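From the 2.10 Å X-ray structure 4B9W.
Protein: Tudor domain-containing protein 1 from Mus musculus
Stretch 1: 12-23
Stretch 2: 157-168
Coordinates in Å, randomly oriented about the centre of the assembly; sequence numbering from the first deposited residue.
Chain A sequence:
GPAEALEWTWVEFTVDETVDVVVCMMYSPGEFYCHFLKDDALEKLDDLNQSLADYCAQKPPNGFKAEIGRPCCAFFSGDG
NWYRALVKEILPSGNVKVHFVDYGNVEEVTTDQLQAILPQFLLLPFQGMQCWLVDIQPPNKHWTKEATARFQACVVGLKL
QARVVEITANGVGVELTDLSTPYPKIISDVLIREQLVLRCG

Stretch 1, residues 12-23: EFTVDETVDVVV
Stretch 2 157-168: GLKLQARVVEIT

A strand running through Val-19 to Val-23 pairs antiparallel with one in the second stretch, through Gln-161 to Ile-167, the two axes crossing at 126° with a closest approach of 4.4 Å. Backbones are extended (Val-19 phi/psi -154/143°, Ala-162 -111/132°), and the register pairs Thr-18 with Arg-163, Val-19 with Ala-162, Asp-20 with Gln-161 and Val-21 with Leu-160, at CA-CA separations of 4.3, 5.3, 4.5 and 5.4 Å. The wider pairs are hydrogen-bonded: Val-19 N to Ala-162 O is 2.8 Å, Ala-162 N to Val-19 O 2.7 Å, Val-21 N to Leu-160 O 2.8 Å and Leu-160 N to Val-21 O 3.0 Å. Beyond them, Val-164 N donates to Glu-17 O (2.9 Å) and Asp-16 N to Val-164 O (2.8 Å). A type II turn from Thr-14 to Glu-17, with Asp-16 at phi/psi 67/11°, leads into the paired region; it is closed by Glu-17 N to Thr-14 O (2.9 Å) and braced by Thr-14 N to Glu-17 OE1 (3.0 Å). At the other end, a water accepts from Val-23 N (3.0 Å) and donates to Leu-158 O (2.6 Å).

Side chains alternate between faces. Val-19 (p), Val-21 (m), Leu-160 (m, chi2 102°) and Ala-162 share the buried face, where apolar groups need no polar partners. Ala-162 CB lies 3.5 Å from Val-21 CG1, and its small side chain suits this close packing. Val-164 (t), pointing toward the first stretch, sets CG2 3.8 Å from Phe-13 (m) CD1. Ile-167 (m, t) brings CD1 4.0 Å from both Phe-13 CB and Val-15 (t) CG2.

Thr-18 (p), Asp-20 (m), Gln-161 (t, t) and Arg-163 (t, t, p) occupy the opposite, more accessible face, which suits their polar groups. Thr-18 CG2 packs 3.6 Å from Arg-163 CG. Arg-163 reaches Asp-16 (m) in a salt bridge, though the modelled 2.3 Å between Arg-163 NH1 and Asp-16 OD1 is a clash, so both positions are less sure.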

# COMPACT_ATOMS: atom_id res chain seq x y z
N GLU A 12 -9.52 -2.81 20.67
CA GLU A 12 -10.80 -3.42 20.34
C GLU A 12 -11.95 -2.50 20.72
O GLU A 12 -11.86 -1.77 21.72
CB GLU A 12 -10.93 -4.78 21.05
CG GLU A 12 -9.94 -5.83 20.56
CD GLU A 12 -10.17 -6.22 19.11
OE1 GLU A 12 -11.17 -5.73 18.54
OE2 GLU A 12 -9.39 -7.02 18.54
N PHE A 13 -13.01 -2.55 19.91
CA PHE A 13 -14.19 -1.70 20.05
C PHE A 13 -15.52 -2.44 20.02
O PHE A 13 -15.64 -3.55 19.48
CB PHE A 13 -14.24 -0.66 18.90
CG PHE A 13 -13.00 0.16 18.78
CD1 PHE A 13 -12.83 1.30 19.56
CD2 PHE A 13 -11.98 -0.24 17.93
CE1 PHE A 13 -11.67 2.04 19.47
CE2 PHE A 13 -10.82 0.52 17.84
CZ PHE A 13 -10.66 1.65 18.60
N THR A 14 -16.56 -1.78 20.54
CA THR A 14 -17.93 -2.20 20.30
C THR A 14 -18.62 -1.24 19.31
O THR A 14 -18.32 -0.03 19.24
CB THR A 14 -18.73 -2.31 21.60
OG1 THR A 14 -18.80 -1.02 22.19
CG2 THR A 14 -18.07 -3.32 22.58
N VAL A 15 -19.57 -1.79 18.55
CA VAL A 15 -20.29 -1.01 17.55
C VAL A 15 -21.03 0.10 18.30
O VAL A 15 -21.59 -0.13 19.37
CB VAL A 15 -21.23 -1.89 16.70
CG1 VAL A 15 -22.03 -1.05 15.72
CG2 VAL A 15 -20.41 -2.95 15.96
N ASP A 16 -20.96 1.32 17.74
CA ASP A 16 -21.48 2.55 18.35
C ASP A 16 -20.80 3.04 19.62
O ASP A 16 -21.29 3.99 20.25
CB ASP A 16 -22.99 2.49 18.58
CG ASP A 16 -23.76 2.64 17.30
OD1 ASP A 16 -23.21 3.23 16.33
OD2 ASP A 16 -24.92 2.18 17.26
N GLU A 17 -19.65 2.46 19.97
CA GLU A 17 -18.81 3.01 21.03
C GLU A 17 -18.42 4.45 20.72
O GLU A 17 -18.04 4.78 19.60
CB GLU A 17 -17.56 2.16 21.20
CG GLU A 17 -16.69 2.57 22.38
CD GLU A 17 -15.48 1.67 22.57
OE1 GLU A 17 -15.50 0.49 22.10
OE2 GLU A 17 -14.52 2.12 23.21
N THR A 18 -18.53 5.33 21.72
CA THR A 18 -18.04 6.70 21.56
C THR A 18 -16.82 6.93 22.43
O THR A 18 -16.80 6.59 23.61
CB THR A 18 -19.12 7.75 21.86
OG1 THR A 18 -19.55 7.60 23.21
CG2 THR A 18 -20.27 7.56 20.95
N VAL A 19 -15.78 7.47 21.82
CA VAL A 19 -14.48 7.53 22.44
C VAL A 19 -13.68 8.70 21.85
O VAL A 19 -13.78 9.02 20.68
CB VAL A 19 -13.75 6.18 22.26
CG1 VAL A 19 -13.74 5.79 20.79
CG2 VAL A 19 -12.34 6.23 22.86
N ASP A 20 -12.91 9.37 22.69
CA ASP A 20 -12.11 10.50 22.24
C ASP A 20 -10.87 9.99 21.51
O ASP A 20 -10.29 8.96 21.88
CB ASP A 20 -11.73 11.41 23.40
CG ASP A 20 -12.90 12.24 23.91
OD1 ASP A 20 -13.84 12.56 23.12
OD2 ASP A 20 -12.90 12.56 25.10
N VAL A 21 -10.53 10.70 20.44
CA VAL A 21 -9.39 10.40 19.62
C VAL A 21 -8.53 11.64 19.39
O VAL A 21 -9.00 12.78 19.50
CB VAL A 21 -9.81 9.84 18.25
CG1 VAL A 21 -10.64 8.57 18.41
CG2 VAL A 21 -10.55 10.89 17.43
N VAL A 22 -7.26 11.38 19.12
CA VAL A 22 -6.35 12.34 18.52
C VAL A 22 -5.85 11.60 17.28
O VAL A 22 -5.54 10.40 17.35
CB VAL A 22 -5.15 12.73 19.43
CG1 VAL A 22 -5.58 13.76 20.48
CG2 VAL A 22 -4.54 11.51 20.10
N VAL A 23 -5.82 12.30 16.15
CA VAL A 23 -5.34 11.73 14.90
C VAL A 23 -3.80 11.72 14.95
O VAL A 23 -3.19 12.76 15.15
CB VAL A 23 -5.89 12.53 13.70
CG1 VAL A 23 -5.34 12.00 12.37
CG2 VAL A 23 -7.43 12.51 13.72
N GLY A 157 -4.11 19.44 16.09
CA GLY A 157 -4.06 20.01 17.45
C GLY A 157 -5.33 19.88 18.29
O GLY A 157 -5.50 20.57 19.30
N LEU A 158 -6.20 18.96 17.91
CA LEU A 158 -7.55 18.84 18.46
C LEU A 158 -7.79 17.41 18.95
O LEU A 158 -7.33 16.46 18.34
CB LEU A 158 -8.57 19.15 17.36
CG LEU A 158 -9.98 19.62 17.72
CD1 LEU A 158 -9.97 20.77 18.74
CD2 LEU A 158 -10.69 20.04 16.43
N LYS A 159 -8.51 17.29 20.05
CA LYS A 159 -9.08 16.02 20.46
C LYS A 159 -10.54 16.04 20.00
O LYS A 159 -11.25 17.03 20.24
CB LYS A 159 -8.95 15.83 21.97
CG LYS A 159 -9.72 14.63 22.52
CD LYS A 159 -9.36 14.34 23.98
CE LYS A 159 -9.81 15.41 24.97
NZ LYS A 159 -9.16 15.18 26.31
N LEU A 160 -10.96 14.98 19.32
CA LEU A 160 -12.33 14.86 18.80
C LEU A 160 -13.05 13.67 19.40
O LEU A 160 -12.40 12.73 19.87
CB LEU A 160 -12.32 14.74 17.25
CG LEU A 160 -11.55 15.80 16.46
CD1 LEU A 160 -10.19 15.30 15.98
CD2 LEU A 160 -12.33 16.28 15.25
N GLN A 161 -14.38 13.71 19.41
CA GLN A 161 -15.21 12.54 19.70
C GLN A 161 -15.34 11.62 18.48
O GLN A 161 -15.78 12.05 17.40
CB GLN A 161 -16.61 12.97 20.17
CG GLN A 161 -17.59 11.83 20.36
CD GLN A 161 -18.94 12.31 20.88
OE1 GLN A 161 -19.79 12.74 20.11
NE2 GLN A 161 -19.13 12.24 22.19
N ALA A 162 -15.00 10.36 18.64
CA ALA A 162 -15.20 9.38 17.57
C ALA A 162 -16.29 8.43 17.99
O ALA A 162 -16.30 7.93 19.11
CB ALA A 162 -13.91 8.61 17.27
N ARG A 163 -17.23 8.20 17.08
CA ARG A 163 -18.21 7.17 17.24
C ARG A 163 -17.88 6.06 16.23
O ARG A 163 -17.79 6.28 15.03
CB ARG A 163 -19.61 7.70 17.02
CG ARG A 163 -20.66 6.71 17.44
CD ARG A 163 -22.03 7.36 17.56
NE ARG A 163 -22.60 7.64 16.27
CZ ARG A 163 -23.12 6.73 15.45
NH1 ARG A 163 -23.14 5.43 15.78
NH2 ARG A 163 -23.63 7.09 14.27
N VAL A 164 -17.66 4.87 16.75
CA VAL A 164 -17.23 3.72 15.96
C VAL A 164 -18.49 3.15 15.28
O VAL A 164 -19.24 2.44 15.90
CB VAL A 164 -16.49 2.70 16.89
CG1 VAL A 164 -16.00 1.48 16.12
CG2 VAL A 164 -15.32 3.35 17.62
N VAL A 165 -18.74 3.48 14.02
CA VAL A 165 -20.00 3.09 13.34
C VAL A 165 -19.88 1.70 12.71
O VAL A 165 -20.84 0.92 12.74
CB VAL A 165 -20.40 4.14 12.25
CG1 VAL A 165 -21.63 3.70 11.45
CG2 VAL A 165 -20.64 5.50 12.89
N GLU A 166 -18.72 1.41 12.12
CA GLU A 166 -18.49 0.09 11.54
C GLU A 166 -17.07 -0.38 11.85
O GLU A 166 -16.12 0.43 11.88
CB GLU A 166 -18.80 0.08 10.03
CG GLU A 166 -17.65 0.45 9.14
CD GLU A 166 -18.09 0.77 7.71
OE1 GLU A 166 -18.96 0.05 7.17
OE2 GLU A 166 -17.54 1.75 7.13
N ILE A 167 -16.95 -1.69 12.10
CA ILE A 167 -15.70 -2.33 12.50
C ILE A 167 -15.40 -3.34 11.42
O ILE A 167 -16.24 -4.17 11.11
CB ILE A 167 -15.84 -3.10 13.85
CG1 ILE A 167 -16.56 -2.25 14.91
CG2 ILE A 167 -14.48 -3.57 14.36
CD1 ILE A 167 -16.40 -2.78 16.33
N THR A 168 -14.22 -3.24 10.81
CA THR A 168 -13.76 -4.28 9.89
C THR A 168 -12.45 -4.89 10.42
O THR A 168 -11.90 -4.39 11.41
CB THR A 168 -13.65 -3.76 8.43
OG1 THR A 168 -12.40 -3.09 8.24
CG2 THR A 168 -14.81 -2.81 8.12
O HOH W 1 -6.04 15.26 16.37